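Local atomic coordinates of pentafunctional AROM polypeptide (Schizosaccharomyces pombe, PDB entry 5SWV), a protein that catalyses five consecutive steps of the shikimate pathway, two of which, dehydration of 3-dehydroquinate and reduction of 3-dehydroshikimate, belong to the dehydroquinase and shikimate dehydrogenase parts crystallised here. Residues A[385-390]-A[442-447]; A[488-491]-A[496-499]; A[375-380]-A[389-394]; A[350-355]-A[512-517]. One frame throughout, in Å; residues are numbered along the deposited sequence.

In the fold
Contacts 1, 2 and 3 all lie on the six-stranded parallel sheet of the Rossmann-like domain, and contact 4 lies where strand 345-350 of the mixed sheet leads into helix 353-364 and meets helix 500-516. Contacts 1 and 3 are almost one, with centres 4 Å apart: both use helix 382-393, their strands are neighbours, and Thr446 OG1 bonds to Ile378 O at 2.7 Å. Contact 2, at the edge strand, has its centre 15 Å from that of contact 1. Contact 4 is centred 19 Å from contact 1, yet its Trp354 packs on Tyr389 of helix 382-393. Within its segment 350-355, Asp353 forms a salt bridge with Lys313, consistent with the lysine-aspartate pair in the active site of shikimate dehydrogenases.

Contact 1 of 4, residues A[385-390]-A[442-447]; sequences RAAIYS and AVVSTI
In the Rossmann-like nucleotide-binding domain of shikimate dehydrogenase, Ala387 of helix 382-393 packs against Val444 of strand 440-445. This strand is the fourth of a parallel sheet with strand order 3-2-1-4-5-6, whereas the helix follows the first strand and its glycine-rich turn, so the helix lies across two neighbouring strands. Ala387 is the closest point: its CA is 6.9 Å from the CA of Val444, and both CB atoms point across the interface. A methyl group suits the helix here, because it lets the backbone come near the sheet while still offering an apolar surface.

The touching branch of the valine is CG1, 4.1 Å from Ala387 CB. It stands anti to the backbone N of Val444 (chi1 -169°). Valine, beta-branched and apolar, suits a strand position facing the helix layer, and Phe361 and Ile357 of helix 353-364 extend that apolar layer around this pair. A second, looser touch comes from just past the strand, where Thr446 CG2 lies 4.4 Å from Ala387 CB. The two branches of this threonine have divided work: the methyl faces the helix, and OG1 hydrogen-bonds to Ile378 O of the neighbouring strand.

Within the helix, Ser390 turns its hydroxyl back on the preceding turn, a way for a buried polar group to be satisfied without a partner on the sheet. Ala386 O thus receives two donors, Ser390 N at 2.8 Å and Ser390 OG at 2.9 Å, the hydroxyl lying 41° out of the carbonyl plane.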
loop_
_atom_site.group_PDB
_atom_site.type_symbol
_atom_site.label_atom_id
_atom_site.label_comp_id
_atom_site.label_asym_id
_atom_site.label_seq_id
_atom_site.Cartn_x
_atom_site.Cartn_y
_atom_site.Cartn_z
ATOM N N ARG A 385 23.764 1.520 2.321
ATOM C CA ARG A 385 23.206 1.450 3.671
ATOM C C ARG A 385 21.712 1.208 3.639
ATOM O O ARG A 385 21.204 0.402 4.417
ATOM C CB ARG A 385 23.498 2.719 4.444
ATOM C CG ARG A 385 24.982 3.038 4.444
ATOM C CD ARG A 385 25.362 4.009 5.531
ATOM N NE ARG A 385 24.542 5.220 5.489
ATOM C CZ ARG A 385 24.730 6.272 6.281
ATOM N NH1 ARG A 385 25.747 6.278 7.170
ATOM N NH2 ARG A 385 23.910 7.328 6.169
ATOM N N ALA A 386 21.018 1.912 2.739
ATOM C CA ALA A 386 19.595 1.688 2.504
ATOM C C ALA A 386 19.343 0.266 2.023
ATOM O O ALA A 386 18.378 -0.382 2.447
ATOM C CB ALA A 386 19.069 2.676 1.490
ATOM N N ALA A 387 20.230 -0.218 1.162
ATOM C CA ALA A 387 20.149 -1.580 0.647
ATOM C C ALA A 387 20.266 -2.638 1.756
ATOM O O ALA A 387 19.489 -3.598 1.788
ATOM C CB ALA A 387 21.210 -1.799 -0.416
ATOM N N ILE A 388 21.219 -2.451 2.666
ATOM C CA ILE A 388 21.357 -3.332 3.819
ATOM C C ILE A 388 20.098 -3.293 4.680
ATOM O O ILE A 388 19.508 -4.340 4.943
ATOM C CB ILE A 388 22.615 -3.000 4.624
ATOM C CG1 ILE A 388 23.820 -3.451 3.826
ATOM C CG2 ILE A 388 22.622 -3.697 5.985
ATOM C CD1 ILE A 388 25.123 -2.925 4.369
ATOM N N TYR A 389 19.666 -2.102 5.092
ATOM C CA TYR A 389 18.376 -1.961 5.809
ATOM C C TYR A 389 17.227 -2.676 5.075
ATOM O O TYR A 389 16.500 -3.466 5.676
ATOM C CB TYR A 389 18.031 -0.486 6.052
ATOM C CG TYR A 389 16.667 -0.246 6.656
ATOM C CD1 TYR A 389 16.358 -0.702 7.925
ATOM C CD2 TYR A 389 15.680 0.454 5.952
ATOM C CE1 TYR A 389 15.102 -0.471 8.494
ATOM C CE2 TYR A 389 14.420 0.686 6.497
ATOM C CZ TYR A 389 14.125 0.226 7.773
ATOM O OH TYR A 389 12.869 0.458 8.308
ATOM N N SER A 390 17.102 -2.433 3.771
ATOM C CA SER A 390 16.028 -3.047 2.982
ATOM C C SER A 390 16.130 -4.567 3.008
ATOM O O SER A 390 15.145 -5.240 3.260
ATOM C CB SER A 390 16.022 -2.530 1.535
ATOM O OG SER A 390 15.703 -1.159 1.498
ATOM N N ALA A 442 18.991 -12.659 -3.360
ATOM C CA ALA A 442 18.805 -11.219 -3.598
ATOM C C ALA A 442 20.149 -10.533 -3.722
ATOM O O ALA A 442 21.058 -10.832 -2.958
ATOM C CB ALA A 442 18.002 -10.586 -2.469
ATOM N N VAL A 443 20.280 -9.626 -4.687
ATOM C CA VAL A 443 21.516 -8.881 -4.872
ATOM C C VAL A 443 21.209 -7.425 -5.191
ATOM O O VAL A 443 20.246 -7.144 -5.885
ATOM C CB VAL A 443 22.386 -9.503 -5.987
ATOM C CG1 VAL A 443 23.674 -8.705 -6.187
ATOM C CG2 VAL A 443 22.719 -10.957 -5.658
ATOM N N VAL A 444 22.022 -6.504 -4.672
ATOM C CA VAL A 444 21.906 -5.080 -5.002
ATOM C C VAL A 444 23.291 -4.517 -5.303
ATOM O O VAL A 444 24.178 -4.582 -4.452
ATOM C CB VAL A 444 21.278 -4.252 -3.862
ATOM C CG1 VAL A 444 20.934 -2.851 -4.353
ATOM C CG2 VAL A 444 20.040 -4.938 -3.319
ATOM N N SER A 445 23.490 -3.985 -6.510
ATOM C CA SER A 445 24.703 -3.237 -6.818
ATOM C C SER A 445 24.411 -1.767 -6.668
ATOM O O SER A 445 23.517 -1.266 -7.329
ATOM C CB SER A 445 25.166 -3.495 -8.232
ATOM O OG SER A 445 26.239 -2.620 -8.532
ATOM N N THR A 446 25.159 -1.083 -5.809
ATOM C CA THR A 446 25.026 0.367 -5.617
ATOM C C THR A 446 26.191 1.164 -6.216
ATOM O O THR A 446 26.274 2.371 -6.049
ATOM C CB THR A 446 24.924 0.689 -4.123
ATOM O OG1 THR A 446 26.143 0.329 -3.477
ATOM C CG2 THR A 446 23.808 -0.101 -3.492
ATOM N N ILE A 447 27.091 0.497 -6.921
ATOM C CA ILE A 447 28.289 1.159 -7.427
ATOM C C ILE A 447 27.987 1.776 -8.801
ATOM O O ILE A 447 26.931 1.471 -9.380
ATOM C CB ILE A 447 29.507 0.197 -7.426
ATOM C CG1 ILE A 447 29.389 -0.882 -8.512
ATOM C CG2 ILE A 447 29.668 -0.420 -6.043
ATOM C CD1 ILE A 447 30.485 -1.923 -8.451
#

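Contact 2 of 4, residues A[488-491]-A[496-499]; sequences AVAS and KCCN
Cys497 SG sits against the last turn of helix 485-492, where it meets both Ala490 and Ser491. The buried side belongs to Ala490. Its CB faces the strand and stops 4.2 Å from Cys497 SG, and the same methyl rests on Phe474 of the adjacent strand 472-476; a small residue lets the helix come close to the sheet edge. Met487, one turn back along the helix, adds a further neighbour to the cysteine.

The solvent side belongs to Ser491. With its sulfur anti to the carbonyl carbon (chi1 -66°), Cys497 brings SG to 4.0 Å from Ser491 N and 4.1 Å from Ser491 CB. These are van der Waals approaches, which suit the large, weakly polar sulfur. The hydroxyl takes no part: Ser491 is exposed, and its OG, anti to its own backbone N, lies farther from the sulfur than its CB does, a fitting place for a polar group at the rim. Just past the strand, Asn499 is the N-cap of helix 500-516. Strand 472-476, helix 485-492 and edge strand 496-498 form the beta-alpha-beta unit that completes a Rossmann-like sheet.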
loop_
_atom_site.group_PDB
_atom_site.type_symbol
_atom_site.label_atom_id
_atom_site.label_comp_id
_atom_site.label_asym_id
_atom_site.label_seq_id
_atom_site.Cartn_x
_atom_site.Cartn_y
_atom_site.Cartn_z
ATOM N N ALA A 488 23.944 -7.518 -17.239
ATOM C CA ALA A 488 24.210 -8.523 -18.285
ATOM C C ALA A 488 24.783 -9.820 -17.702
ATOM O O ALA A 488 24.287 -10.917 -18.014
ATOM C CB ALA A 488 25.144 -7.967 -19.347
ATOM N N VAL A 489 25.803 -9.677 -16.846
ATOM C CA VAL A 489 26.445 -10.821 -16.187
ATOM C C VAL A 489 25.382 -11.627 -15.461
ATOM O O VAL A 489 25.334 -12.860 -15.581
ATOM C CB VAL A 489 27.529 -10.383 -15.165
ATOM C CG1 VAL A 489 27.991 -11.569 -14.320
ATOM C CG2 VAL A 489 28.719 -9.729 -15.865
ATOM N N ALA A 490 24.538 -10.899 -14.727
ATOM C CA ALA A 490 23.506 -11.482 -13.895
ATOM C C ALA A 490 22.457 -12.158 -14.743
ATOM O O ALA A 490 22.057 -13.289 -14.455
ATOM C CB ALA A 490 22.871 -10.407 -13.023
ATOM N N SER A 491 22.026 -11.473 -15.800
ATOM C CA SER A 491 20.957 -11.969 -16.678
ATOM C C SER A 491 21.348 -13.284 -17.378
ATOM O O SER A 491 20.550 -14.227 -17.401
ATOM C CB SER A 491 20.567 -10.901 -17.711
ATOM O OG SER A 491 19.422 -11.303 -18.441
ATOM N N LYS A 496 16.425 -12.852 -12.313
ATOM C CA LYS A 496 15.324 -11.923 -12.563
ATOM C C LYS A 496 15.903 -10.541 -12.260
ATOM O O LYS A 496 16.337 -10.306 -11.145
ATOM C CB LYS A 496 14.149 -12.267 -11.628
ATOM C CG LYS A 496 12.736 -11.911 -12.104
ATOM C CD LYS A 496 11.705 -12.753 -11.323
ATOM C CE LYS A 496 10.270 -12.651 -11.859
ATOM N NZ LYS A 496 9.437 -11.615 -11.173
ATOM N N CYS A 497 15.969 -9.650 -13.248
ATOM C CA CYS A 497 16.700 -8.378 -13.102
ATOM C C CYS A 497 15.802 -7.156 -13.072
ATOM O O CYS A 497 14.815 -7.094 -13.797
ATOM C CB CYS A 497 17.692 -8.202 -14.239
ATOM S SG CYS A 497 19.008 -9.423 -14.203
ATOM N N CYS A 498 16.186 -6.186 -12.239
ATOM C CA CYS A 498 15.527 -4.891 -12.127
ATOM C C CYS A 498 16.546 -3.781 -12.239
ATOM O O CYS A 498 17.695 -3.954 -11.836
ATOM C CB CYS A 498 14.851 -4.764 -10.780
ATOM S SG CYS A 498 13.706 -6.093 -10.446
ATOM N N ASN A 499 16.112 -2.634 -12.753
ATOM C CA ASN A 499 17.005 -1.503 -12.976
ATOM C C ASN A 499 16.701 -0.343 -12.055
ATOM O O ASN A 499 15.663 -0.323 -11.394
ATOM C CB ASN A 499 17.012 -1.077 -14.458
ATOM C CG ASN A 499 15.729 -0.385 -14.916
ATOM O OD1 ASN A 499 14.698 -0.340 -14.228
ATOM N ND2 ASN A 499 15.802 0.164 -16.115
#

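Contact 3 of 4, residues A[375-380]-A[389-394]; sequences GLVIGA and YSLHRL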
loop_
_atom_site.group_PDB
_atom_site.type_symbol
_atom_site.label_atom_id
_atom_site.label_comp_id
_atom_site.label_asym_id
_atom_site.label_seq_id
_atom_site.Cartn_x
_atom_site.Cartn_y
_atom_site.Cartn_z
ATOM N N GLY A 375 21.810 -12.748 1.061
ATOM C CA GLY A 375 21.850 -11.612 0.155
ATOM C C GLY A 375 23.250 -11.083 -0.065
ATOM O O GLY A 375 24.178 -11.460 0.640
ATOM N N LEU A 376 23.392 -10.203 -1.049
ATOM C CA LEU A 376 24.640 -9.530 -1.322
ATOM C C LEU A 376 24.372 -8.082 -1.674
ATOM O O LEU A 376 23.532 -7.790 -2.520
ATOM C CB LEU A 376 25.366 -10.188 -2.488
ATOM C CG LEU A 376 26.598 -9.433 -3.010
ATOM C CD1 LEU A 376 27.711 -9.533 -1.989
ATOM C CD2 LEU A 376 27.021 -9.966 -4.365
ATOM N N VAL A 377 25.118 -7.184 -1.037
ATOM C CA VAL A 377 25.109 -5.771 -1.355
ATOM C C VAL A 377 26.520 -5.443 -1.818
ATOM O O VAL A 377 27.503 -5.862 -1.189
ATOM C CB VAL A 377 24.751 -4.937 -0.110
ATOM C CG1 VAL A 377 24.888 -3.435 -0.387
ATOM C CG2 VAL A 377 23.349 -5.284 0.391
ATOM N N ILE A 378 26.620 -4.696 -2.912
ATOM C CA ILE A 378 27.906 -4.286 -3.468
ATOM C C ILE A 378 27.989 -2.772 -3.444
ATOM O O ILE A 378 27.115 -2.099 -3.984
ATOM C CB ILE A 378 28.043 -4.743 -4.919
ATOM C CG1 ILE A 378 27.831 -6.256 -5.020
ATOM C CG2 ILE A 378 29.412 -4.361 -5.452
ATOM C CD1 ILE A 378 27.551 -6.754 -6.417
ATOM N N GLY A 379 29.046 -2.250 -2.826
ATOM C CA GLY A 379 29.215 -0.806 -2.615
ATOM C C GLY A 379 29.150 -0.396 -1.146
ATOM O O GLY A 379 28.726 -1.170 -0.274
ATOM N N ALA A 380 29.579 0.839 -0.894
ATOM C CA ALA A 380 29.730 1.362 0.451
ATOM C C ALA A 380 29.308 2.825 0.641
ATOM O O ALA A 380 29.651 3.450 1.661
ATOM C CB ALA A 380 31.178 1.190 0.873
ATOM N N TYR A 389 19.666 -2.102 5.092
ATOM C CA TYR A 389 18.376 -1.961 5.809
ATOM C C TYR A 389 17.227 -2.676 5.075
ATOM O O TYR A 389 16.500 -3.466 5.676
ATOM C CB TYR A 389 18.031 -0.486 6.052
ATOM C CG TYR A 389 16.667 -0.246 6.656
ATOM C CD1 TYR A 389 16.358 -0.702 7.925
ATOM C CD2 TYR A 389 15.680 0.454 5.952
ATOM C CE1 TYR A 389 15.102 -0.471 8.494
ATOM C CE2 TYR A 389 14.420 0.686 6.497
ATOM C CZ TYR A 389 14.125 0.226 7.773
ATOM O OH TYR A 389 12.869 0.458 8.308
ATOM N N SER A 390 17.102 -2.433 3.771
ATOM C CA SER A 390 16.028 -3.047 2.982
ATOM C C SER A 390 16.130 -4.567 3.008
ATOM O O SER A 390 15.145 -5.240 3.260
ATOM C CB SER A 390 16.022 -2.530 1.535
ATOM O OG SER A 390 15.703 -1.159 1.498
ATOM N N LEU A 391 17.314 -5.115 2.762
ATOM C CA LEU A 391 17.439 -6.582 2.738
ATOM C C LEU A 391 17.131 -7.160 4.108
ATOM O O LEU A 391 16.423 -8.147 4.212
ATOM C CB LEU A 391 18.815 -7.040 2.231
ATOM C CG LEU A 391 19.040 -6.787 0.735
ATOM C CD1 LEU A 391 20.378 -7.311 0.265
ATOM C CD2 LEU A 391 17.938 -7.419 -0.098
ATOM N N HIS A 392 17.618 -6.495 5.145
ATOM C CA HIS A 392 17.358 -6.922 6.503
ATOM C C HIS A 392 15.870 -6.880 6.807
ATOM O O HIS A 392 15.316 -7.821 7.386
ATOM C CB HIS A 392 18.140 -6.076 7.522
ATOM C CG HIS A 392 18.091 -6.623 8.917
ATOM N ND1 HIS A 392 17.080 -6.313 9.800
ATOM C CD2 HIS A 392 18.914 -7.477 9.570
ATOM C CE1 HIS A 392 17.284 -6.950 10.939
ATOM N NE2 HIS A 392 18.388 -7.666 10.825
ATOM N N ARG A 393 15.211 -5.813 6.386
ATOM C CA ARG A 393 13.787 -5.651 6.667
ATOM C C ARG A 393 12.928 -6.671 5.948
ATOM O O ARG A 393 11.867 -7.003 6.424
ATOM C CB ARG A 393 13.339 -4.237 6.299
ATOM C CG ARG A 393 11.974 -3.854 6.835
ATOM C CD ARG A 393 11.888 -2.363 7.096
ATOM N NE ARG A 393 10.501 -1.926 6.968
ATOM C CZ ARG A 393 9.612 -1.864 7.950
ATOM N NH1 ARG A 393 9.932 -2.198 9.202
ATOM N NH2 ARG A 393 8.375 -1.460 7.670
ATOM N N LEU A 394 13.387 -7.159 4.803
ATOM C CA LEU A 394 12.709 -8.224 4.080
ATOM C C LEU A 394 13.022 -9.607 4.642
ATOM O O LEU A 394 12.515 -10.585 4.114
ATOM C CB LEU A 394 13.115 -8.205 2.599
ATOM C CG LEU A 394 12.784 -6.982 1.731
ATOM C CD1 LEU A 394 13.793 -6.769 0.613
ATOM C CD2 LEU A 394 11.401 -7.099 1.129
#
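Leu391 and Val377 run past each other in opposite directions, the leucine reaching out from helix 382-393 and the valine from strand 374-378, so that they meet flank to flank. The meeting atoms are Leu391 CD1 and Val377 CG2, 3.6 Å apart. Two torsions put the leucine methyl there: CG lies beside the backbone N (chi1 -70°), and CD1 continues the chain in extended form (chi2 -177°), giving this branch the full reach of the side chain. Val377, branched at CB, offers CG2 to the leucine, its other methyl being anti to the backbone N.

The same CD1 also lies over the strand's main chain, 4.2 Å from Leu376 O. Gly375, with no side chain, lets the leucine settle on the backbone there. Leu376 turns its CB away, and its side chain packs instead on Tyr400 and Leu402 of strand 398-403, so the strand supplies apolar groups to two faces of the sheet. The side-chain part of the contact is wholly hydrocarbon, and the carbonyl O is met only by a methyl; at this contact, then, helix and strand are joined by buried apolar packing and no directional bond.

Contact 4 of 4, residues A[350-355]-A[512-517]; sequences DNTDWR and FHLWTG
The segment 350-355 runs from the end of strand 345-350 through a tight turn toward helix 353-364, and 512-517 is the end of helix 500-516; their nearest CA atoms, in Asp350 and Leu514, are 9.0 Å apart. The turn is held by Asn351, whose OD1 takes Asp353 N at 3.1 Å as a capping bond. The other segment ends at Gly517, which readily adopts its positive phi (77°).

Side chains bridge the gap. Leu514 CD1 reaches Thr352 CG2 at 3.6 Å, the two side chains sliding past one another in opposite directions. The threonine serves both needs of its place: its methyl meets the leucine, and its OG1 hydrogen-bonds to Gln507 O and Ser511 OG of the same helix. Asp350 crosses Leu514 at about a right angle, its OD2 3.8 Å from CD1, while its OD1 is gripped by Asn351 N and Ser324 OG.

At the far end a water bridges the segments, accepting from Arg355 NH1 at 2.8 Å and lying in the ring plane of His513, 3.1 Å from ND1. Arg355 NE is in turn paired with Asp359. The sequence Asp-Asn-Thr-Asp, with Asp353 salt-bridged to Lys313, is typical of the junction between substrate-binding and nucleotide-binding domains in shikimate dehydrogenases, where such a pair probably marks the active site.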
loop_
_atom_site.group_PDB
_atom_site.type_symbol
_atom_site.label_atom_id
_atom_site.label_comp_id
_atom_site.label_asym_id
_atom_site.label_seq_id
_atom_site.Cartn_x
_atom_site.Cartn_y
_atom_site.Cartn_z
ATOM N N ASP A 350 10.680 12.821 5.755
ATOM C CA ASP A 350 10.839 11.389 5.619
ATOM C C ASP A 350 11.850 11.145 4.507
ATOM O O ASP A 350 12.320 12.079 3.848
ATOM C CB ASP A 350 9.487 10.715 5.312
ATOM C CG ASP A 350 9.424 9.222 5.749
ATOM O OD1 ASP A 350 10.474 8.537 5.813
ATOM O OD2 ASP A 350 8.317 8.719 6.023
ATOM N N ASN A 351 12.187 9.874 4.325
ATOM C CA ASN A 351 13.179 9.435 3.382
ATOM C C ASN A 351 12.680 8.160 2.741
ATOM O O ASN A 351 12.634 7.114 3.392
ATOM C CB ASN A 351 14.477 9.178 4.141
ATOM C CG ASN A 351 15.662 9.037 3.230
ATOM O OD1 ASN A 351 15.660 8.249 2.290
ATOM N ND2 ASN A 351 16.682 9.815 3.501
ATOM N N THR A 352 12.284 8.247 1.478
ATOM C CA THR A 352 11.820 7.081 0.728
ATOM C C THR A 352 12.883 6.436 -0.148
ATOM O O THR A 352 12.571 5.492 -0.864
ATOM C CB THR A 352 10.657 7.449 -0.193
ATOM O OG1 THR A 352 11.078 8.498 -1.053
ATOM C CG2 THR A 352 9.462 7.890 0.599
ATOM N N ASP A 353 14.130 6.903 -0.102
ATOM C CA ASP A 353 15.180 6.304 -0.941
ATOM C C ASP A 353 15.246 4.777 -0.776
ATOM O O ASP A 353 15.247 4.040 -1.759
ATOM C CB ASP A 353 16.547 6.961 -0.687
ATOM C CG ASP A 353 16.647 8.402 -1.272
ATOM O OD1 ASP A 353 15.891 8.752 -2.223
ATOM O OD2 ASP A 353 17.492 9.186 -0.778
ATOM N N TRP A 354 15.235 4.304 0.465
ATOM C CA TRP A 354 15.205 2.856 0.733
ATOM C C TRP A 354 13.999 2.117 0.128
ATOM O O TRP A 354 14.109 0.945 -0.238
ATOM C CB TRP A 354 15.286 2.573 2.240
ATOM C CG TRP A 354 14.046 2.850 3.011
ATOM C CD1 TRP A 354 13.616 4.058 3.464
ATOM C CD2 TRP A 354 13.062 1.895 3.420
ATOM N NE1 TRP A 354 12.422 3.919 4.137
ATOM C CE2 TRP A 354 12.067 2.600 4.135
ATOM C CE3 TRP A 354 12.933 0.507 3.262
ATOM C CZ2 TRP A 354 10.964 1.971 4.701
ATOM C CZ3 TRP A 354 11.834 -0.127 3.820
ATOM C CH2 TRP A 354 10.857 0.611 4.530
ATOM N N ARG A 355 12.857 2.795 0.044
ATOM C CA ARG A 355 11.643 2.192 -0.483
ATOM C C ARG A 355 11.822 1.786 -1.945
ATOM O O ARG A 355 11.260 0.783 -2.383
ATOM C CB ARG A 355 10.455 3.148 -0.337
ATOM C CG ARG A 355 10.081 3.465 1.112
ATOM C CD ARG A 355 9.445 2.274 1.828
ATOM N NE ARG A 355 8.304 1.874 1.038
ATOM C CZ ARG A 355 7.135 2.498 1.042
ATOM N NH1 ARG A 355 6.887 3.512 1.862
ATOM N NH2 ARG A 355 6.189 2.085 0.225
ATOM N N PHE A 512 4.469 9.908 -2.931
ATOM C CA PHE A 512 3.085 10.188 -3.326
ATOM C C PHE A 512 2.063 9.587 -2.355
ATOM O O PHE A 512 1.073 10.251 -2.006
ATOM C CB PHE A 512 2.823 9.686 -4.760
ATOM C CG PHE A 512 1.400 9.847 -5.215
ATOM C CD1 PHE A 512 0.978 11.038 -5.802
ATOM C CD2 PHE A 512 0.477 8.810 -5.059
ATOM C CE1 PHE A 512 -0.339 11.195 -6.228
ATOM C CE2 PHE A 512 -0.844 8.961 -5.480
ATOM C CZ PHE A 512 -1.250 10.154 -6.068
ATOM N N HIS A 513 2.306 8.344 -1.934
ATOM C CA HIS A 513 1.450 7.676 -0.957
ATOM C C HIS A 513 1.512 8.404 0.393
ATOM O O HIS A 513 0.480 8.684 1.000
ATOM C CB HIS A 513 1.815 6.183 -0.853
ATOM C CG HIS A 513 1.020 5.408 0.159
ATOM N ND1 HIS A 513 1.615 4.606 1.113
ATOM C CD2 HIS A 513 -0.313 5.290 0.356
ATOM C CE1 HIS A 513 0.688 4.034 1.854
ATOM N NE2 HIS A 513 -0.491 4.439 1.420
ATOM N N LEU A 514 2.705 8.767 0.840
ATOM C CA LEU A 514 2.820 9.492 2.112
ATOM C C LEU A 514 2.092 10.834 2.066
ATOM O O LEU A 514 1.581 11.278 3.075
ATOM C CB LEU A 514 4.294 9.698 2.521
ATOM C CG LEU A 514 5.059 8.425 2.870
ATOM C CD1 LEU A 514 6.546 8.660 2.633
ATOM C CD2 LEU A 514 4.769 7.946 4.290
ATOM N N TRP A 515 2.035 11.467 0.901
ATOM C CA TRP A 515 1.324 12.745 0.763
ATOM C C TRP A 515 -0.181 12.648 0.617
ATOM O O TRP A 515 -0.889 13.343 1.311
ATOM C CB TRP A 515 1.871 13.538 -0.411
ATOM C CG TRP A 515 3.204 14.119 -0.157
ATOM C CD1 TRP A 515 3.657 14.700 1.004
ATOM C CD2 TRP A 515 4.263 14.237 -1.100
ATOM N NE1 TRP A 515 4.941 15.149 0.839
ATOM C CE2 TRP A 515 5.332 14.892 -0.449
ATOM C CE3 TRP A 515 4.419 13.848 -2.434
ATOM C CZ2 TRP A 515 6.529 15.172 -1.088
ATOM C CZ3 TRP A 515 5.614 14.128 -3.072
ATOM C CH2 TRP A 515 6.655 14.783 -2.400
ATOM N N THR A 516 -0.659 11.814 -0.303
ATOM C CA THR A 516 -2.088 11.771 -0.684
ATOM C C THR A 516 -2.892 10.710 0.062
ATOM O O THR A 516 -4.116 10.674 -0.031
ATOM C CB THR A 516 -2.244 11.481 -2.191
ATOM O OG1 THR A 516 -1.835 10.134 -2.483
ATOM C CG2 THR A 516 -1.412 12.442 -3.001
ATOM N N GLY A 517 -2.213 9.829 0.785
ATOM C CA GLY A 517 -2.873 8.688 1.433
ATOM C C GLY A 517 -3.222 7.532 0.503
ATOM O O GLY A 517 -3.861 6.581 0.940
HETATM O O HOH W 1 4.705 5.067 1.006
#